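Local coordinates for protein regulator of polyketide synthase expression (Bifidobacterium adolescentis, PDB 3ONQ) that is of unknown function but, with its PucR-type C-terminal helix-turn-helix domain, probably acts as a DNA-binding transcriptional regulator in signal transduction, at residues A9-L14 and D38-S43; C31-M36 and A139-M144. All coordinates share one frame; numbering follows the deposited sequence. Where two conformers were deposited one is given.

Helix 21-33 joins the two contacts: its C-terminal end pairs with helix 132-149 in interaction 2, and the turn that follows leads into helix 39-48, half of interaction 1. The centres lie about 16 Å apart, and Val41 bridges them, its CG2 packing 3.3 Å from Met36 O and its CG1 3.7 Å from Leu32 CD2. Interaction 2 sits about 10 Å from the centre of the chain, on a helix beside the mixed sheet; interaction 1 is peripheral, about 26 Å from that centre, and meets a second subunit of the assembly. In both, an arginine reaches a backbone carbonyl across the contact. A glycerol, probably from crystallisation, binds Arg141 of interaction 2.

Interaction 1 (A9-L14 and D38-S43); sequences ADILDL and DDRVVS
Arg40 reaches across to the turn before helix 11-15, where its NH1 donates to Ala9 O over 3.0 Å. The bond is moderately bent (N-H...O 146°), with the oxygen near the edge of the guanidinium and tilted 23° from its plane. On its other edge the group grips the Asp38 carboxylate side-on in a salt bridge, NH2 bonding OD1 at 2.8 Å and NE bonding OD2 at 2.9 Å, which should fix the rotation of the guanidinium. Asp38 OD2 also accepts from Arg40 N, the capping bond of helix 39-48; one carboxylate thus caps the helix and holds the guanidinium. Ile11 slides past the aliphatic part of Arg40: its CG2, placed anti to the carbonyl carbon, lies 3.8 Å from Arg40 CB, and its CG2 and CD1 both rest on Ser43 CB. The chain enters helix 11-15 through a capping box, Asp13 N bonding Asp10 OD1 and Asp10 N bonding Asp13 OD2. The two aspartates also form salt bridges with Arg40 of a second subunit, and Ser43 OG bonds Glu30 of that subunit, which places helices 11-15 and 39-48 at the interface. Leu14 crosses the arginine at about a right angle, CD1 4.0 Å from NH1.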
loop_
_atom_site.group_PDB
_atom_site.type_symbol
_atom_site.label_atom_id
_atom_site.label_comp_id
_atom_site.label_asym_id
_atom_site.label_seq_id
_atom_site.Cartn_x
_atom_site.Cartn_y
_atom_site.Cartn_z
ATOM N N ALA B 9 7.770 15.632 6.805
ATOM C CA ALA B 9 7.216 16.353 7.950
ATOM C C ALA B 9 6.652 15.407 9.006
ATOM O O ALA B 9 5.934 14.464 8.681
ATOM C CB ALA B 9 6.131 17.320 7.487
ATOM N N ASP B 10 6.973 15.670 10.269
ATOM C CA ASP B 10 6.415 14.893 11.371
ATOM C C ASP B 10 5.147 15.574 11.901
ATOM O O ASP B 10 4.762 16.635 11.410
ATOM C CB ASP B 10 7.460 14.667 12.474
ATOM C CG ASP B 10 7.913 15.957 13.139
ATOM O OD1 ASP B 10 7.088 16.886 13.271
ATOM O OD2 ASP B 10 9.098 16.035 13.538
ATOM N N ILE B 11 4.484 14.969 12.879
ATOM C CA ILE B 11 3.199 15.510 13.333
ATOM C C ILE B 11 3.303 16.907 13.917
ATOM O O ILE B 11 2.360 17.686 13.815
ATOM C CB ILE B 11 2.452 14.595 14.334
ATOM C CG1 ILE B 11 3.267 14.364 15.601
ATOM C CG2 ILE B 11 2.085 13.281 13.693
ATOM C CD1 ILE B 11 2.558 13.415 16.566
ATOM N N LEU B 12 4.442 17.234 14.524
ATOM C CA LEU B 12 4.635 18.581 15.042
ATOM C C LEU B 12 4.798 19.594 13.902
ATOM O O LEU B 12 4.301 20.723 13.985
ATOM C CB LEU B 12 5.829 18.648 16.004
ATOM C CG LEU B 12 5.618 17.904 17.327
ATOM C CD1 LEU B 12 6.799 18.080 18.252
ATOM C CD2 LEU B 12 4.352 18.374 18.020
ATOM N N ASP B 13 5.516 19.201 12.855
ATOM C CA ASP B 13 5.611 20.042 11.667
ATOM C C ASP B 13 4.202 20.329 11.151
ATOM O O ASP B 13 3.819 21.485 10.996
ATOM C CB ASP B 13 6.441 19.364 10.573
ATOM C CG ASP B 13 7.889 19.157 10.984
ATOM O OD1 ASP B 13 8.449 20.037 11.664
ATOM O OD2 ASP B 13 8.458 18.105 10.631
ATOM N N LEU B 14 3.430 19.272 10.913
ATOM C CA LEU B 14 2.064 19.417 10.397
ATOM C C LEU B 14 1.198 20.348 11.243
ATOM O O LEU B 14 0.364 21.073 10.706
ATOM C CB LEU B 14 1.372 18.060 10.268
ATOM C CG LEU B 14 2.052 17.116 9.284
ATOM C CD1 LEU B 14 1.255 15.836 9.137
ATOM C CD2 LEU B 14 2.222 17.816 7.945
ATOM N N ASP B 38 -1.100 7.429 6.520
ATOM C CA ASP B 38 0.117 6.962 7.160
ATOM C C ASP B 38 0.108 7.147 8.671
ATOM O O ASP B 38 -0.856 7.622 9.248
ATOM C CB ASP B 38 1.342 7.617 6.533
ATOM C CG ASP B 38 1.406 9.090 6.797
ATOM O OD1 ASP B 38 1.167 9.867 5.865
ATOM O OD2 ASP B 38 1.696 9.475 7.938
ATOM N N ASP B 39 1.198 6.749 9.304
ATOM C CA ASP B 39 1.304 6.732 10.758
ATOM C C ASP B 39 1.091 8.094 11.403
ATOM O O ASP B 39 0.588 8.173 12.509
ATOM C CB ASP B 39 2.632 6.118 11.189
ATOM C CG ASP B 39 2.609 4.607 11.143
ATOM O OD1 ASP B 39 1.524 4.018 11.303
ATOM O OD2 ASP B 39 3.676 4.005 10.948
ATOM N N ARG B 40 1.486 9.162 10.731
ATOM C CA ARG B 40 1.269 10.491 11.275
ATOM C C ARG B 40 -0.227 10.764 11.464
ATOM O O ARG B 40 -0.638 11.357 12.445
ATOM C CB ARG B 40 1.879 11.550 10.362
ATOM C CG ARG B 40 3.369 11.432 10.175
ATOM C CD ARG B 40 3.856 12.307 9.045
ATOM N NE ARG B 40 3.318 11.887 7.760
ATOM C CZ ARG B 40 3.305 12.641 6.673
ATOM N NH1 ARG B 40 3.807 13.861 6.698
ATOM N NH2 ARG B 40 2.791 12.172 5.554
ATOM N N VAL B 41 -1.031 10.320 10.509
ATOM C CA VAL B 41 -2.480 10.489 10.557
ATOM C C VAL B 41 -3.061 9.590 11.629
ATOM O O VAL B 41 -3.977 9.967 12.349
ATOM C CB VAL B 41 -3.117 10.185 9.181
ATOM C CG1 VAL B 41 -4.617 10.356 9.233
ATOM C CG2 VAL B 41 -2.513 11.076 8.124
ATOM N N VAL B 42 -2.513 8.386 11.752
ATOM C CA VAL B 42 -2.878 7.530 12.867
ATOM C C VAL B 42 -2.607 8.242 14.195
ATOM O O VAL B 42 -3.442 8.211 15.108
ATOM C CB VAL B 42 -2.108 6.203 12.833
ATOM C CG1 VAL B 42 -2.450 5.363 14.064
ATOM C CG2 VAL B 42 -2.406 5.446 11.544
ATOM N N SER B 43 -1.449 8.899 14.300
ATOM C CA SER B 43 -1.118 9.648 15.513
ATOM C C SER B 43 -2.099 10.800 15.767
ATOM O O SER B 43 -2.535 11.020 16.899
ATOM C CB SER B 43 0.332 10.175 15.477
ATOM O OG SER B 43 1.277 9.117 15.582
#

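Interaction 2 (C31-M36 and A139-M144); sequences CLLTNM and ALRETM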
loop_
_atom_site.group_PDB
_atom_site.type_symbol
_atom_site.label_atom_id
_atom_site.label_comp_id
_atom_site.label_asym_id
_atom_site.label_seq_id
_atom_site.Cartn_x
_atom_site.Cartn_y
_atom_site.Cartn_z
ATOM N N CYS B 31 -6.187 15.669 6.012
ATOM C CA CYS B 31 -5.322 14.554 5.665
ATOM C C CYS B 31 -6.168 13.402 5.120
ATOM O O CYS B 31 -5.874 12.843 4.071
ATOM C CB CYS B 31 -4.494 14.090 6.864
ATOM S SG CYS B 31 -3.228 15.286 7.414
ATOM N N LEU B 32 -7.227 13.064 5.837
ATOM C CA LEU B 32 -8.067 11.947 5.447
ATOM C C LEU B 32 -8.701 12.214 4.088
ATOM O O LEU B 32 -8.727 11.341 3.224
ATOM C CB LEU B 32 -9.145 11.692 6.504
ATOM C CG LEU B 32 -8.639 11.253 7.881
ATOM C CD1 LEU B 32 -9.753 11.298 8.910
ATOM C CD2 LEU B 32 -8.007 9.860 7.805
ATOM N N LEU B 33 -9.214 13.426 3.900
ATOM C CA LEU B 33 -9.886 13.769 2.651
ATOM C C LEU B 33 -8.907 13.726 1.474
ATOM O O LEU B 33 -9.309 13.466 0.337
ATOM C CB LEU B 33 -10.544 15.151 2.756
ATOM C CG LEU B 33 -11.721 15.433 1.830
ATOM C CD1 LEU B 33 -12.716 14.285 1.895
ATOM C CD2 LEU B 33 -12.387 16.750 2.215
ATOM N N THR B 34 -7.624 13.972 1.746
ATOM C CA THR B 34 -6.606 13.965 0.690
ATOM C C THR B 34 -5.855 12.633 0.581
ATOM O O THR B 34 -4.779 12.565 -0.006
ATOM C CB THR B 34 -5.604 15.162 0.805
ATOM O OG1 THR B 34 -4.862 15.079 2.026
ATOM C CG2 THR B 34 -6.343 16.500 0.750
ATOM N N ASN B 35 -6.449 11.578 1.135
ATOM C CA ASN B 35 -5.915 10.215 1.030
ATOM C C ASN B 35 -4.598 9.955 1.766
ATOM O O ASN B 35 -3.825 9.081 1.376
ATOM C CB ASN B 35 -5.775 9.780 -0.434
ATOM C CG ASN B 35 -5.548 8.280 -0.578
ATOM O OD1 ASN B 35 -6.104 7.485 0.173
ATOM N ND2 ASN B 35 -4.713 7.895 -1.533
HETATM N N MSE B 36 -4.343 10.707 2.832
HETATM C CA MSE B 36 -3.145 10.484 3.638
HETATM C C MSE B 36 -3.502 9.568 4.812
HETATM O O MSE B 36 -4.319 9.927 5.660
HETATM C CB MSE B 36 -2.565 11.821 4.115
HETATM C CG MSE B 36 -2.106 12.749 2.975
HETATM SE SE MSE B 36 -1.902 14.632 3.524
HETATM C CE MSE B 36 -0.453 14.430 4.814
ATOM N N ALA B 139 -14.186 6.456 3.774
ATOM C CA ALA B 139 -15.534 6.945 4.064
ATOM C C ALA B 139 -15.689 8.415 3.689
ATOM O O ALA B 139 -16.668 8.815 3.056
ATOM C CB ALA B 139 -15.884 6.731 5.555
ATOM N N LEU B 140 -14.729 9.234 4.086
ATOM C CA LEU B 140 -14.798 10.650 3.754
ATOM C C LEU B 140 -14.698 10.914 2.242
ATOM O O LEU B 140 -15.396 11.769 1.707
ATOM C CB LEU B 140 -13.738 11.436 4.521
ATOM C CG LEU B 140 -14.074 11.597 6.010
ATOM C CD1 LEU B 140 -12.877 12.134 6.815
ATOM C CD2 LEU B 140 -15.257 12.529 6.155
ATOM N N ARG B 141 -13.832 10.187 1.555
ATOM C CA ARG B 141 -13.671 10.413 0.131
ATOM C C ARG B 141 -14.875 9.911 -0.686
ATOM O O ARG B 141 -15.356 10.612 -1.569
ATOM C CB ARG B 141 -12.348 9.836 -0.369
ATOM C CG ARG B 141 -11.149 10.689 0.057
ATOM C CD ARG B 141 -9.821 10.120 -0.421
ATOM N NE ARG B 141 -9.713 10.020 -1.876
ATOM C CZ ARG B 141 -9.257 10.992 -2.663
ATOM N NH1 ARG B 141 -8.877 12.150 -2.139
ATOM N NH2 ARG B 141 -9.179 10.811 -3.977
ATOM N N GLU B 142 -15.388 8.724 -0.386
ATOM C CA GLU B 142 -16.559 8.259 -1.129
ATOM C C GLU B 142 -17.730 9.200 -0.886
ATOM O O GLU B 142 -18.576 9.399 -1.770
ATOM C CB GLU B 142 -16.926 6.807 -0.796
ATOM C CG GLU B 142 -17.391 6.559 0.643
ATOM C CD GLU B 142 -17.332 5.074 1.009
ATOM O OE1 GLU B 142 -17.493 4.223 0.111
ATOM O OE2 GLU B 142 -17.104 4.753 2.191
ATOM N N THR B 143 -17.769 9.794 0.306
ATOM C CA THR B 143 -18.814 10.762 0.634
ATOM C C THR B 143 -18.622 12.040 -0.189
ATOM O O THR B 143 -19.553 12.522 -0.836
ATOM C CB THR B 143 -18.851 11.081 2.135
ATOM O OG1 THR B 143 -19.218 9.900 2.862
ATOM C CG2 THR B 143 -19.872 12.174 2.429
HETATM N N MSE B 144 -17.407 12.573 -0.178
HETATM C CA MSE B 144 -17.083 13.734 -1.005
HETATM C C MSE B 144 -17.440 13.518 -2.489
HETATM O O MSE B 144 -18.136 14.328 -3.090
HETATM C CB MSE B 144 -15.605 14.090 -0.895
HETATM C CG MSE B 144 -15.132 15.110 -1.978
HETATM SE SE MSE B 144 -13.208 15.399 -1.825
HETATM C CE MSE B 144 -12.616 13.711 -2.614
#
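Leu33 and Arg141 mark the closest backbone approach, their CA atoms 5.7 Å apart, where the last turn of helix 21-33 meets the middle of helix 132-149. The Leu33 side chain, with CG anti to the backbone N (chi1 -156°), extends to the second helix: CD1 lies 4.0 Å from Leu140 CB and 3.9 Å from the selenium of Met144, a selenomethionine. Leu32 adds to this apolar seam, CB and CD1 both touching Leu140 CD1, with CB 3.8 Å away. Beyond the seam, Leu32 also packs on Leu98 and Leu140 on Leu96, both of strand 94-100, so the contact joins two helices at one face of the mixed sheet of the alpha-beta-alpha sandwich. Helix 21-33 ends here in a Schellman motif, Met36 N bonding Cys31 O and Asn35 N bonding Leu32 O, with Asn35 at positive phi as the C-prime residue; Leu32 O also accepts from Ser137 OG of helix 132-149. Arg141 takes up Leu33 O at this helix end: its chain bends at chi3 (61°), and NH1 donates to the oxygen at 2.8 Å (N-H...O 149°), with the acceptor close to the guanidinium plane. Asn35 CB lies over one face of that group; the Met144 methyl CE covers the opposite face, offset toward the rim. An alanine in place of Arg141 would probably leave Leu33 O without this donor and open a gap beside Asn35 and the Met144 methyl. Arg141 NH2 bonds a glycerol, probably from the crystallisation liquor.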